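Local structure of Di-haem cytochrome c peroxidase family protein (6NX0) at residues Arg157-Ser162 and Ala376-Phe381; Arg171-Gln176 and Ala184-Leu189; Gly323-Ala328 and Cys364-Thr369. The protein is a diheme enzyme that probably reduces hydrogen peroxide, using two covalently bound c-type hemes that together can hold an unusually stable bis-Fe(IV) state. All coordinates share one frame; numbering follows the deposited sequence.

Contact 1: Arg157-Ser162 and Ala376-Phe381; sequences RRNAPS and AIKESF. With HEC (heme c), chain B.
Asn-159 meets Ser-380 where two loops face each other between the two heme-binding halves of the diheme peroxidase fold. The direct polar link is slight: Asn-159 ND2 gives Ser-380 O a weak hydrogen bond of 3.1 Å, bent to 128° at the hydrogen. CG of Asn-159 stands anti to its backbone N (chi1 -165°), which puts CG on the side of the opposite loop.

Water does most of the joining. One molecule donates both to Asn-159 OD1 and to Ser-380 OG, the latter at 2.7 Å; that hydroxyl also bonds to Arg-145 O. Lys-378 NZ donates to three waters, which lead on to Asn-159 ND2 (weakly), Ala-160 O and Ser-162 N. NZ lies 3.8 Å from Ala-160 O and is linked to it through a water. A weak bond to a propionate of the second heme makes four acceptors for three hydrogens, so at least one is probably shared.

Arg-158 also binds the first heme: NH1 donates to propionate O2D at 2.8 Å (146°), while Asp-345 and Asp-192 form salt bridges with the same guanidinium. Apolar contact finishes the site: Pro-161 CD lies 3.7 Å from heme C3D, and Ala-160 CB 3.5 Å from heme C2D.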
loop_
_atom_site.group_PDB
_atom_site.type_symbol
_atom_site.label_atom_id
_atom_site.label_comp_id
_atom_site.label_asym_id
_atom_site.label_seq_id
_atom_site.Cartn_x
_atom_site.Cartn_y
_atom_site.Cartn_z
ATOM N N ARG A 157 11.426 -4.289 -5.711
ATOM C CA ARG A 157 11.443 -5.493 -4.880
ATOM C C ARG A 157 10.042 -5.921 -4.458
ATOM O O ARG A 157 9.862 -7.078 -4.040
ATOM C CB ARG A 157 12.305 -5.268 -3.638
ATOM C CG ARG A 157 13.803 -5.138 -3.973
ATOM C CD ARG A 157 14.672 -4.765 -2.758
ATOM N NE ARG A 157 14.090 -3.735 -1.892
ATOM C CZ ARG A 157 14.304 -2.421 -1.990
ATOM N NH1 ARG A 157 13.731 -1.589 -1.125
ATOM N NH2 ARG A 157 15.074 -1.932 -2.949
ATOM N N ARG A 158 9.064 -5.022 -4.578
ATOM C CA ARG A 158 7.678 -5.255 -4.235
ATOM C C ARG A 158 6.802 -4.627 -5.305
ATOM O O ARG A 158 7.262 -3.834 -6.123
ATOM C CB ARG A 158 7.310 -4.661 -2.865
ATOM C CG ARG A 158 8.028 -5.312 -1.693
ATOM C CD ARG A 158 7.538 -4.798 -0.324
ATOM N NE ARG A 158 8.213 -5.480 0.771
ATOM C CZ ARG A 158 8.743 -4.862 1.819
ATOM N NH1 ARG A 158 8.625 -3.538 1.960
ATOM N NH2 ARG A 158 9.374 -5.587 2.741
ATOM N N ASN A 159 5.518 -4.966 -5.254
ATOM C CA ASN A 159 4.523 -4.296 -6.074
ATOM C C ASN A 159 4.264 -2.902 -5.525
ATOM O O ASN A 159 4.453 -2.637 -4.330
ATOM C CB ASN A 159 3.222 -5.107 -6.087
ATOM C CG ASN A 159 2.276 -4.689 -7.192
ATOM O OD1 ASN A 159 2.673 -4.093 -8.196
ATOM N ND2 ASN A 159 1.004 -5.048 -7.030
ATOM N N ALA A 160 3.847 -1.996 -6.404
ATOM C CA ALA A 160 3.521 -0.649 -5.952
ATOM C C ALA A 160 2.024 -0.491 -5.752
ATOM O O ALA A 160 1.231 -0.981 -6.580
ATOM C CB ALA A 160 3.979 0.400 -6.959
ATOM N N PRO A 161 1.634 0.208 -4.688
ATOM C CA PRO A 161 0.215 0.484 -4.449
ATOM C C PRO A 161 -0.264 1.740 -5.162
ATOM O O PRO A 161 0.510 2.593 -5.596
ATOM C CB PRO A 161 0.179 0.690 -2.935
ATOM C CG PRO A 161 1.462 1.420 -2.680
ATOM C CD PRO A 161 2.473 0.724 -3.590
ATOM N N SER A 162 -1.585 1.842 -5.240
ATOM C CA SER A 162 -2.223 3.121 -5.486
ATOM C C SER A 162 -1.842 4.138 -4.413
ATOM O O SER A 162 -1.796 3.829 -3.219
ATOM C CB SER A 162 -3.739 2.919 -5.498
ATOM O OG SER A 162 -4.461 4.143 -5.435
ATOM N N ALA A 376 -9.699 -3.198 -8.010
ATOM C CA ALA A 376 -10.110 -3.968 -9.179
ATOM C C ALA A 376 -9.484 -3.493 -10.491
ATOM O O ALA A 376 -9.714 -4.130 -11.525
ATOM C CB ALA A 376 -11.635 -3.929 -9.291
ATOM N N ILE A 377 -8.691 -2.414 -10.490
ATOM C CA ILE A 377 -8.006 -1.941 -11.692
ATOM C C ILE A 377 -6.526 -2.269 -11.673
ATOM O O ILE A 377 -5.813 -1.932 -12.636
ATOM C CB ILE A 377 -8.210 -0.427 -11.921
ATOM C CG1 ILE A 377 -7.474 0.428 -10.879
ATOM C CG2 ILE A 377 -9.691 -0.077 -11.962
ATOM C CD1 ILE A 377 -7.587 1.911 -11.104
ATOM N N LYS A 378 -6.039 -2.933 -10.628
ATOM C CA LYS A 378 -4.624 -3.270 -10.563
ATOM C C LYS A 378 -4.301 -4.426 -11.502
ATOM O O LYS A 378 -5.120 -5.310 -11.747
ATOM C CB LYS A 378 -4.223 -3.645 -9.135
ATOM C CG LYS A 378 -4.340 -2.511 -8.144
ATOM C CD LYS A 378 -4.352 -3.002 -6.721
ATOM C CE LYS A 378 -3.047 -3.661 -6.298
ATOM N NZ LYS A 378 -2.103 -2.681 -5.704
ATOM N N GLU A 379 -3.076 -4.416 -12.019
ATOM C CA GLU A 379 -2.604 -5.476 -12.903
ATOM C C GLU A 379 -2.016 -6.670 -12.161
ATOM O O GLU A 379 -1.931 -7.762 -12.740
ATOM C CB GLU A 379 -1.575 -4.910 -13.890
ATOM C CG GLU A 379 -2.195 -3.912 -14.863
ATOM C CD GLU A 379 -1.200 -3.321 -15.828
ATOM O OE1 GLU A 379 -0.006 -3.236 -15.496
ATOM O OE2 GLU A 379 -1.611 -2.940 -16.940
ATOM N N SER A 380 -1.617 -6.494 -10.900
ATOM C CA SER A 380 -1.150 -7.587 -10.062
ATOM C C SER A 380 -1.416 -7.200 -8.622
ATOM O O SER A 380 -1.618 -6.024 -8.300
ATOM C CB SER A 380 0.331 -7.916 -10.302
ATOM O OG SER A 380 1.142 -6.825 -9.925
ATOM N N PHE A 381 -1.409 -8.219 -7.757
ATOM C CA PHE A 381 -1.938 -8.105 -6.406
ATOM C C PHE A 381 -0.971 -8.679 -5.386
ATOM O O PHE A 381 -0.204 -9.603 -5.670
ATOM C CB PHE A 381 -3.312 -8.818 -6.274
ATOM C CG PHE A 381 -4.321 -8.302 -7.249
ATOM C CD1 PHE A 381 -5.136 -7.223 -6.934
ATOM C CD2 PHE A 381 -4.397 -8.846 -8.506
ATOM C CE1 PHE A 381 -6.030 -6.717 -7.872
ATOM C CE2 PHE A 381 -5.272 -8.345 -9.436
ATOM C CZ PHE A 381 -6.079 -7.278 -9.126
HETATM FE FE HEC B . 6.444 4.761 -5.288
HETATM C CHA HEC B . 5.378 2.923 -2.551
HETATM C CHB HEC B . 5.518 7.621 -3.710
HETATM C CHC HEC B . 8.333 6.611 -7.487
HETATM C CHD HEC B . 7.544 1.885 -6.832
HETATM N NA HEC B . 5.530 5.173 -3.522
HETATM C C1A HEC B . 5.201 4.282 -2.520
HETATM C C2A HEC B . 4.577 5.009 -1.450
HETATM C C3A HEC B . 4.519 6.295 -1.825
HETATM C C4A HEC B . 5.201 6.438 -3.086
HETATM C CMA HEC B . 4.032 7.472 -0.987
HETATM C CAA HEC B . 4.081 4.391 -0.130
HETATM C CBA HEC B . 2.598 4.079 -0.219
HETATM C CGA HEC B . 2.073 3.327 0.976
HETATM O O1A HEC B . 0.815 3.194 1.036
HETATM O O2A HEC B . 2.892 2.755 1.760
HETATM N NB HEC B . 6.881 6.725 -5.551
HETATM C C1B HEC B . 6.399 7.755 -4.754
HETATM C C2B HEC B . 6.937 8.991 -5.255
HETATM C C3B HEC B . 7.802 8.714 -6.237
HETATM C C4B HEC B . 7.747 7.289 -6.461
HETATM C CMB HEC B . 6.605 10.366 -4.667
HETATM C CAB HEC B . 8.619 9.687 -7.111
HETATM C CBB HEC B . 9.692 10.386 -6.241
HETATM N NC HEC B . 7.670 4.331 -6.857
HETATM C C1C HEC B . 8.313 5.262 -7.663
HETATM C C2C HEC B . 8.795 4.549 -8.825
HETATM C C3C HEC B . 8.558 3.242 -8.687
HETATM C C4C HEC B . 7.871 3.078 -7.421
HETATM C CMC HEC B . 9.375 5.239 -10.070
HETATM C CAC HEC B . 8.585 2.172 -9.793
HETATM C CBC HEC B . 10.016 1.870 -10.257
HETATM N ND HEC B . 6.407 2.790 -4.805
HETATM C C1D HEC B . 6.907 1.757 -5.623
HETATM C C2D HEC B . 6.784 0.517 -4.902
HETATM C C3D HEC B . 6.190 0.840 -3.578
HETATM C C4D HEC B . 5.972 2.261 -3.581
HETATM C CMD HEC B . 7.296 -0.833 -5.367
HETATM C CAD HEC B . 5.902 -0.138 -2.425
HETATM C CBD HEC B . 7.240 -0.505 -1.825
HETATM C CGD HEC B . 7.130 -1.145 -0.453
HETATM O O1D HEC B . 5.992 -1.329 0.031
HETATM O O2D HEC B . 8.216 -1.525 0.070
HETATM O O HOH W 1 0.906 -4.149 -10.348
HETATM O O HOH W 2 -0.463 -4.591 -4.495
HETATM O O HOH W 3 -0.679 -2.174 -8.201
HETATM O O HOH W 4 -3.166 -0.387 -4.126
HETATM O O HOH W 5 8.272 4.577 -4.097
#

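Contact 2: Arg171-Gln176 and Ala184-Leu189; sequences RRHFYQ and APFGGL. With HEC (heme c), chain B.
Phe-186 sets its CB over one face of the His-173 imidazole, 3.8 Å from the ring centroid and offset toward the rim, a CH-pi contact. The two rings themselves are near parallel but slid apart, with planes 23° from each other and little overlap. Farther out on this face, Phe-186 CE1 reaches Tyr-175 CB at 4.0 Å. Phe-174 and Pro-185 pair on the other face of the sheet, where Phe-174 CE2 touches Pro-185 CB at 3.9 Å.

Between these two layers of side chains runs an antiparallel two-stranded beta hairpin. His-173 and Phe-186 exchange N-H...O bonds in both directions, as do Tyr-175 and Ala-184; Phe-174 with Pro-185 is the non-hydrogen-bonded pair between them.

The imidazole is fixed by the residue two before it, just ahead of the strand: ND1 donates to Arg-171 O at 2.9 Å, nearly straight (173°) and in the ring plane, which sets the face presented to Phe-186. Gly-188 lets Arg-172 CG settle 3.6 Å from its CA. The segment ends at the first heme, where Leu-189 C comes within 3.7 Å of propionate O2A. In the next shell, Asp-196 accepts from Arg-171 NE and from the backbone N of Arg-172, and Trp-357 meets the Phe-174 ring edge-to-face.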
loop_
_atom_site.group_PDB
_atom_site.type_symbol
_atom_site.label_atom_id
_atom_site.label_comp_id
_atom_site.label_asym_id
_atom_site.label_seq_id
_atom_site.Cartn_x
_atom_site.Cartn_y
_atom_site.Cartn_z
ATOM N N ARG A 171 1.398 8.108 11.007
ATOM C CA ARG A 171 2.743 7.813 11.471
ATOM C C ARG A 171 2.738 6.490 12.239
ATOM O O ARG A 171 1.712 6.037 12.749
ATOM C CB ARG A 171 3.276 8.958 12.348
ATOM C CG ARG A 171 3.675 10.230 11.567
ATOM C CD ARG A 171 4.330 11.337 12.479
ATOM N NE ARG A 171 5.215 10.719 13.475
ATOM C CZ ARG A 171 5.143 10.892 14.796
ATOM N NH1 ARG A 171 4.276 11.745 15.337
ATOM N NH2 ARG A 171 5.977 10.222 15.588
ATOM N N ARG A 172 3.923 5.881 12.349
ATOM C CA ARG A 172 4.050 4.634 13.085
ATOM C C ARG A 172 3.687 4.824 14.547
ATOM O O ARG A 172 4.081 5.809 15.169
ATOM C CB ARG A 172 5.486 4.089 13.005
ATOM C CG ARG A 172 5.977 3.644 11.636
ATOM C CD ARG A 172 7.397 3.081 11.776
ATOM N NE ARG A 172 8.354 4.137 12.086
ATOM C CZ ARG A 172 9.276 4.623 11.266
ATOM N NH1 ARG A 172 9.426 4.153 10.035
ATOM N NH2 ARG A 172 10.089 5.582 11.692
ATOM N N HIS A 173 2.933 3.871 15.081
ATOM C CA HIS A 173 2.567 3.894 16.494
ATOM C C HIS A 173 2.117 2.513 16.933
ATOM O O HIS A 173 1.806 1.638 16.124
ATOM C CB HIS A 173 1.468 4.939 16.769
ATOM C CG HIS A 173 0.153 4.658 16.093
ATOM N ND1 HIS A 173 -0.073 4.944 14.760
ATOM C CD2 HIS A 173 -1.005 4.150 16.570
ATOM C CE1 HIS A 173 -1.320 4.633 14.455
ATOM N NE2 HIS A 173 -1.910 4.150 15.534
ATOM N N PHE A 174 2.089 2.322 18.249
ATOM C CA PHE A 174 1.506 1.138 18.847
ATOM C C PHE A 174 0.228 1.507 19.588
ATOM O O PHE A 174 0.088 2.628 20.077
ATOM C CB PHE A 174 2.467 0.475 19.841
ATOM C CG PHE A 174 3.584 -0.297 19.197
ATOM C CD1 PHE A 174 4.736 0.352 18.808
ATOM C CD2 PHE A 174 3.490 -1.658 19.022
ATOM C CE1 PHE A 174 5.788 -0.360 18.227
ATOM C CE2 PHE A 174 4.548 -2.373 18.425
ATOM C CZ PHE A 174 5.676 -1.711 18.046
ATOM N N TYR A 175 -0.691 0.552 19.648
ATOM C CA TYR A 175 -1.969 0.724 20.327
ATOM C C TYR A 175 -2.477 -0.642 20.761
ATOM O O TYR A 175 -2.492 -1.576 19.956
ATOM C CB TYR A 175 -2.979 1.405 19.410
ATOM C CG TYR A 175 -4.390 1.357 19.933
ATOM C CD1 TYR A 175 -4.752 2.100 21.046
ATOM C CD2 TYR A 175 -5.358 0.588 19.309
ATOM C CE1 TYR A 175 -6.047 2.063 21.540
ATOM C CE2 TYR A 175 -6.645 0.537 19.795
ATOM C CZ TYR A 175 -6.988 1.283 20.904
ATOM O OH TYR A 175 -8.281 1.238 21.376
ATOM N N GLN A 176 -2.926 -0.746 22.015
ATOM C CA GLN A 176 -3.383 -2.021 22.578
ATOM C C GLN A 176 -4.892 -2.212 22.442
ATOM O O GLN A 176 -5.676 -1.406 22.943
ATOM C CB GLN A 176 -2.979 -2.121 24.050
ATOM N N ALA A 184 -0.263 -3.496 19.461
ATOM C CA ALA A 184 0.037 -3.846 18.088
ATOM C C ALA A 184 0.523 -2.631 17.305
ATOM O O ALA A 184 0.174 -1.489 17.622
ATOM C CB ALA A 184 -1.195 -4.432 17.398
ATOM N N PRO A 185 1.324 -2.862 16.265
ATOM C CA PRO A 185 1.852 -1.766 15.451
ATOM C C PRO A 185 0.863 -1.322 14.383
ATOM O O PRO A 185 0.114 -2.131 13.822
ATOM C CB PRO A 185 3.100 -2.392 14.812
ATOM C CG PRO A 185 2.693 -3.851 14.647
ATOM C CD PRO A 185 1.864 -4.172 15.847
ATOM N N PHE A 186 0.867 -0.017 14.131
ATOM C CA PHE A 186 0.063 0.597 13.087
ATOM C C PHE A 186 0.857 1.690 12.390
ATOM O O PHE A 186 1.717 2.340 12.991
ATOM C CB PHE A 186 -1.222 1.227 13.662
ATOM C CG PHE A 186 -2.128 0.245 14.302
ATOM C CD1 PHE A 186 -1.955 -0.103 15.637
ATOM C CD2 PHE A 186 -3.130 -0.376 13.575
ATOM C CE1 PHE A 186 -2.786 -1.033 16.237
ATOM C CE2 PHE A 186 -3.964 -1.307 14.163
ATOM C CZ PHE A 186 -3.783 -1.645 15.509
ATOM N N GLY A 187 0.516 1.945 11.123
ATOM C CA GLY A 187 1.074 3.095 10.441
ATOM C C GLY A 187 2.451 2.839 9.869
ATOM O O GLY A 187 2.993 1.737 9.903
ATOM N N GLY A 188 3.021 3.906 9.348
ATOM C CA GLY A 188 4.235 3.869 8.548
ATOM C C GLY A 188 3.944 3.595 7.090
ATOM O O GLY A 188 3.037 2.838 6.741
ATOM N N LEU A 189 4.751 4.219 6.231
ATOM C CA LEU A 189 4.627 4.041 4.797
ATOM C C LEU A 189 5.578 2.956 4.312
ATOM O O LEU A 189 6.546 2.579 4.981
ATOM C CB LEU A 189 4.873 5.365 4.072
ATOM C CG LEU A 189 3.771 6.389 4.358
ATOM C CD1 LEU A 189 4.298 7.790 4.159
ATOM C CD2 LEU A 189 2.574 6.150 3.455
HETATM FE FE HEC B . 6.444 4.761 -5.288
HETATM C CHA HEC B . 5.378 2.923 -2.551
HETATM C CHB HEC B . 5.518 7.621 -3.710
HETATM C CHC HEC B . 8.333 6.611 -7.487
HETATM C CHD HEC B . 7.544 1.885 -6.832
HETATM N NA HEC B . 5.530 5.173 -3.522
HETATM C C1A HEC B . 5.201 4.282 -2.520
HETATM C C2A HEC B . 4.577 5.009 -1.450
HETATM C C3A HEC B . 4.519 6.295 -1.825
HETATM C C4A HEC B . 5.201 6.438 -3.086
HETATM C CMA HEC B . 4.032 7.472 -0.987
HETATM C CAA HEC B . 4.081 4.391 -0.130
HETATM C CBA HEC B . 2.598 4.079 -0.219
HETATM C CGA HEC B . 2.073 3.327 0.976
HETATM O O1A HEC B . 0.815 3.194 1.036
HETATM O O2A HEC B . 2.892 2.755 1.760
HETATM N NB HEC B . 6.881 6.725 -5.551
HETATM C C1B HEC B . 6.399 7.755 -4.754
HETATM C C2B HEC B . 6.937 8.991 -5.255
HETATM C C3B HEC B . 7.802 8.714 -6.237
HETATM C C4B HEC B . 7.747 7.289 -6.461
HETATM C CMB HEC B . 6.605 10.366 -4.667
HETATM C CAB HEC B . 8.619 9.687 -7.111
HETATM C CBB HEC B . 9.692 10.386 -6.241
HETATM N NC HEC B . 7.670 4.331 -6.857
HETATM C C1C HEC B . 8.313 5.262 -7.663
HETATM C C2C HEC B . 8.795 4.549 -8.825
HETATM C C3C HEC B . 8.558 3.242 -8.687
HETATM C C4C HEC B . 7.871 3.078 -7.421
HETATM C CMC HEC B . 9.375 5.239 -10.070
HETATM C CAC HEC B . 8.585 2.172 -9.793
HETATM C CBC HEC B . 10.016 1.870 -10.257
HETATM N ND HEC B . 6.407 2.790 -4.805
HETATM C C1D HEC B . 6.907 1.757 -5.623
HETATM C C2D HEC B . 6.784 0.517 -4.902
HETATM C C3D HEC B . 6.190 0.840 -3.578
HETATM C C4D HEC B . 5.972 2.261 -3.581
HETATM C CMD HEC B . 7.296 -0.833 -5.367
HETATM C CAD HEC B . 5.902 -0.138 -2.425
HETATM C CBD HEC B . 7.240 -0.505 -1.825
HETATM C CGD HEC B . 7.130 -1.145 -0.453
HETATM O O1D HEC B . 5.992 -1.329 0.031
HETATM O O2D HEC B . 8.216 -1.525 0.070
HETATM O O HOH W 5 8.272 4.577 -4.097
#

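Contact 3: Gly323-Ala328 and Cys364-Thr369; sequences GYDAIA and CAYLRT. With HEC (heme c), chain C.
The Tyr-324 ring carries Arg-368 over one face: Arg-368 CG lies 4.0 Å from the ring centroid and 24° off the normal, a CH-pi contact displaced toward the rim. CB, CG and CD of the arginine do the touching, with CB 3.5 Å from Tyr-324 CE2; the guanidinium, its plane turned 82° from the ring, is not stacked on it. CG of Arg-368 is anti to the backbone N (chi1 -153°), putting it above the phenol. The Tyr-366 ring receives Ala-326 CB over one face, 4.2 Å from its centroid, while Tyr-324 CB and Cys-364 O sit at its edge in plane. Trp-363 meets the Tyr-366 ring edge-to-face.

The backbones form a short two-stranded antiparallel sheet. Tyr-324 with Arg-368 is the non-hydrogen-bonded pair; Asp-325 and Leu-367 are the hydrogen-bonded one, with Leu-367 N to Asp-325 O at 2.9 Å and Asp-325 N to Leu-367 O at 3.1 Å. Thr-369 N continues the pattern to Gly-323 O. At the other end a water joins Ala-365 O to Ala-328 N.

Asp-325, Leu-367 and Thr-369 turn to the second heme, and Thr-369 OG1 comes within 3.6 Å of its methyl CMD. Asp-325 OD1 uses its anti lone pair to accept from Ala-326 N, which helps fix the carboxylate beside CBC, the methyl of a thioether-bearing heme side chain. Arg-368 instead reaches the first heme, with NH2 bonded to propionate O1A and NH1 to Gly-188 O. Neighbouring residues of one strand thus address different hemes, and the positive guanidinium would be expected to stabilise the propionate's negative charge.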
loop_
_atom_site.group_PDB
_atom_site.type_symbol
_atom_site.label_atom_id
_atom_site.label_comp_id
_atom_site.label_asym_id
_atom_site.label_seq_id
_atom_site.Cartn_x
_atom_site.Cartn_y
_atom_site.Cartn_z
ATOM N N GLY A 323 -3.009 -1.509 10.265
ATOM C CA GLY A 323 -2.283 -2.485 11.042
ATOM C C GLY A 323 -1.531 -3.456 10.163
ATOM O O GLY A 323 -1.457 -3.307 8.945
ATOM N N TYR A 324 -0.952 -4.462 10.813
ATOM C CA TYR A 324 -0.055 -5.432 10.190
ATOM C C TYR A 324 -0.532 -6.846 10.467
ATOM O O TYR A 324 -0.960 -7.165 11.581
ATOM C CB TYR A 324 1.388 -5.258 10.726
ATOM C CG TYR A 324 2.017 -3.986 10.219
ATOM C CD1 TYR A 324 1.733 -2.742 10.789
ATOM C CD2 TYR A 324 2.885 -4.017 9.123
ATOM C CE1 TYR A 324 2.281 -1.577 10.271
ATOM C CE2 TYR A 324 3.426 -2.876 8.617
ATOM C CZ TYR A 324 3.144 -1.656 9.192
ATOM O OH TYR A 324 3.728 -0.544 8.616
ATOM N N ASP A 325 -0.469 -7.701 9.451
ATOM C CA ASP A 325 -0.717 -9.113 9.667
ATOM C C ASP A 325 0.079 -9.950 8.681
ATOM O O ASP A 325 0.721 -9.440 7.764
ATOM C CB ASP A 325 -2.213 -9.424 9.584
ATOM C CG ASP A 325 -2.665 -10.348 10.707
ATOM O OD1 ASP A 325 -1.994 -11.383 10.954
ATOM O OD2 ASP A 325 -3.653 -9.985 11.382
ATOM N N ALA A 326 0.065 -11.254 8.922
ATOM C CA ALA A 326 0.915 -12.219 8.236
ATOM C C ALA A 326 -0.002 -13.251 7.600
ATOM O O ALA A 326 -0.390 -14.230 8.246
ATOM C CB ALA A 326 1.901 -12.865 9.212
ATOM N N ILE A 327 -0.345 -13.054 6.324
ATOM C CA ILE A 327 -1.231 -14.002 5.636
ATOM C C ILE A 327 -0.478 -14.938 4.692
ATOM O O ILE A 327 -1.094 -15.877 4.154
ATOM C CB ILE A 327 -2.387 -13.288 4.897
ATOM C CG1 ILE A 327 -1.911 -12.480 3.678
ATOM C CG2 ILE A 327 -3.160 -12.376 5.856
ATOM C CD1 ILE A 327 -3.060 -11.993 2.776
ATOM N N ALA A 328 0.835 -14.725 4.489
ATOM C CA ALA A 328 1.704 -15.687 3.805
ATOM C C ALA A 328 1.233 -15.999 2.378
ATOM O O ALA A 328 1.052 -17.154 1.992
ATOM C CB ALA A 328 1.819 -16.976 4.625
ATOM N N CYS A 364 8.355 -10.966 11.706
ATOM C CA CYS A 364 8.679 -11.466 10.378
ATOM C C CYS A 364 7.431 -12.078 9.756
ATOM O O CYS A 364 6.654 -12.764 10.426
ATOM C CB CYS A 364 9.830 -12.468 10.437
ATOM S SG CYS A 364 11.474 -11.703 10.745
ATOM N N ALA A 365 7.231 -11.784 8.477
ATOM C CA ALA A 365 6.089 -12.155 7.635
ATOM C C ALA A 365 4.908 -11.200 7.815
ATOM O O ALA A 365 3.908 -11.352 7.090
ATOM C CB ALA A 365 5.614 -13.603 7.847
ATOM N N TYR A 366 5.002 -10.198 8.672
ATOM C CA TYR A 366 3.942 -9.213 8.784
ATOM C C TYR A 366 4.116 -8.117 7.742
ATOM O O TYR A 366 5.231 -7.658 7.480
ATOM C CB TYR A 366 3.923 -8.573 10.168
ATOM C CG TYR A 366 3.285 -9.406 11.249
ATOM C CD1 TYR A 366 3.847 -10.603 11.689
ATOM C CD2 TYR A 366 2.115 -8.976 11.861
ATOM C CE1 TYR A 366 3.223 -11.362 12.694
ATOM C CE2 TYR A 366 1.518 -9.697 12.862
ATOM C CZ TYR A 366 2.073 -10.884 13.274
ATOM O OH TYR A 366 1.432 -11.596 14.284
ATOM N N LEU A 367 2.993 -7.676 7.190
ATOM C CA LEU A 367 2.933 -6.628 6.179
ATOM C C LEU A 367 1.740 -5.735 6.484
ATOM O O LEU A 367 0.759 -6.177 7.084
ATOM C CB LEU A 367 2.812 -7.233 4.772
ATOM C CG LEU A 367 4.012 -8.052 4.322
ATOM C CD1 LEU A 367 3.612 -8.904 3.115
ATOM C CD2 LEU A 367 5.165 -7.105 3.990
ATOM N N ARG A 368 1.816 -4.475 6.066
ATOM C CA ARG A 368 0.734 -3.532 6.352
ATOM C C ARG A 368 -0.504 -3.898 5.538
ATOM O O ARG A 368 -0.428 -4.087 4.322
ATOM C CB ARG A 368 1.148 -2.083 6.054
ATOM C CG ARG A 368 0.378 -1.045 6.912
ATOM C CD ARG A 368 0.686 0.428 6.558
ATOM N NE ARG A 368 0.030 0.755 5.293
ATOM C CZ ARG A 368 0.582 1.358 4.255
ATOM N NH1 ARG A 368 1.826 1.823 4.294
ATOM N NH2 ARG A 368 -0.148 1.496 3.161
ATOM N N THR A 369 -1.649 -4.000 6.208
ATOM C CA THR A 369 -2.884 -4.327 5.506
ATOM C C THR A 369 -3.214 -3.214 4.525
ATOM O O THR A 369 -3.393 -2.061 4.947
ATOM C CB THR A 369 -4.006 -4.511 6.501
ATOM O OG1 THR A 369 -3.643 -5.603 7.366
ATOM C CG2 THR A 369 -5.303 -4.793 5.774
HETATM FE FE HEC C . -6.782 -8.990 2.826
HETATM C CHA HEC C . -4.135 -7.967 0.904
HETATM C CHB HEC C . -8.830 -8.898 0.071
HETATM C CHC HEC C . -9.245 -10.627 4.565
HETATM C CHD HEC C . -4.910 -8.751 5.669
HETATM N NA HEC C . -6.541 -8.468 0.880
HETATM C C1A HEC C . -5.361 -8.027 0.312
HETATM C C2A HEC C . -5.602 -7.874 -1.099
HETATM C C3A HEC C . -6.914 -8.031 -1.306
HETATM C C4A HEC C . -7.537 -8.416 -0.064
HETATM C CMA HEC C . -7.644 -8.050 -2.646
HETATM C CAA HEC C . -4.567 -7.355 -2.123
HETATM C CBA HEC C . -4.603 -5.839 -2.221
HETATM C CGA HEC C . -3.543 -5.224 -3.104
HETATM O O1A HEC C . -3.459 -3.959 -3.055
HETATM O O2A HEC C . -2.628 -5.935 -3.606
HETATM N NB HEC C . -8.661 -9.611 2.431
HETATM C C1B HEC C . -9.343 -9.419 1.227
HETATM C C2B HEC C . -10.669 -9.994 1.360
HETATM C C3B HEC C . -10.780 -10.539 2.570
HETATM C C4B HEC C . -9.536 -10.263 3.276
HETATM C CMB HEC C . -11.759 -9.909 0.260
HETATM C CAB HEC C . -11.940 -11.380 3.160
HETATM C CBB HEC C . -12.181 -12.645 2.304
HETATM N NC HEC C . -7.065 -9.508 4.756
HETATM C C1C HEC C . -8.126 -10.242 5.250
HETATM C C2C HEC C . -7.877 -10.475 6.646
HETATM C C3C HEC C . -6.727 -9.874 6.979
HETATM C C4C HEC C . -6.169 -9.282 5.787
HETATM C CMC HEC C . -8.899 -11.215 7.538
HETATM C CAC HEC C . -6.182 -9.636 8.396
HETATM C CBC HEC C . -5.885 -11.008 9.038
HETATM N ND HEC C . -4.892 -8.403 3.206
HETATM C C1D HEC C . -4.316 -8.405 4.481
HETATM C C2D HEC C . -2.911 -8.166 4.333
HETATM C C3D HEC C . -2.646 -8.019 2.885
HETATM C C4D HEC C . -3.928 -8.124 2.242
HETATM C CMD HEC C . -1.857 -8.085 5.432
HETATM C CAD HEC C . -1.284 -7.790 2.217
HETATM C CBD HEC C . -0.628 -9.143 2.020
HETATM C CGD HEC C . 0.520 -9.055 1.046
HETATM O O1D HEC C . 0.667 -8.003 0.377
HETATM O O2D HEC C . 1.177 -10.114 0.822
HETATM O O HOH W 6 -0.271 -13.673 12.817
HETATM O O HOH W 7 2.998 -12.794 5.076
#

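In the fold
Contact 1 joins loops 214 residues apart in sequence, and contacts 2 and 3 follow one another inside the loop it closes. Contact 2 is the hairpin of strands 173-175 and 184-186; contact 3 pairs strands 324-325 and 367-368. Their centres lie 13 Å apart and they touch directly: Tyr-324 OH is 2.7 Å from Gly-187 O, a probable hydrogen bond, and Phe-186 CD2 packs 3.4 Å from Gly-323 CA. Contact 1 touches neither, its centre lying 23 Å from that of contact 2 and 16 Å from that of contact 3. The two cytochrome c regions of the chain therefore meet twice: within contact 1, and where contact 2 of the first abuts contact 3 of the second.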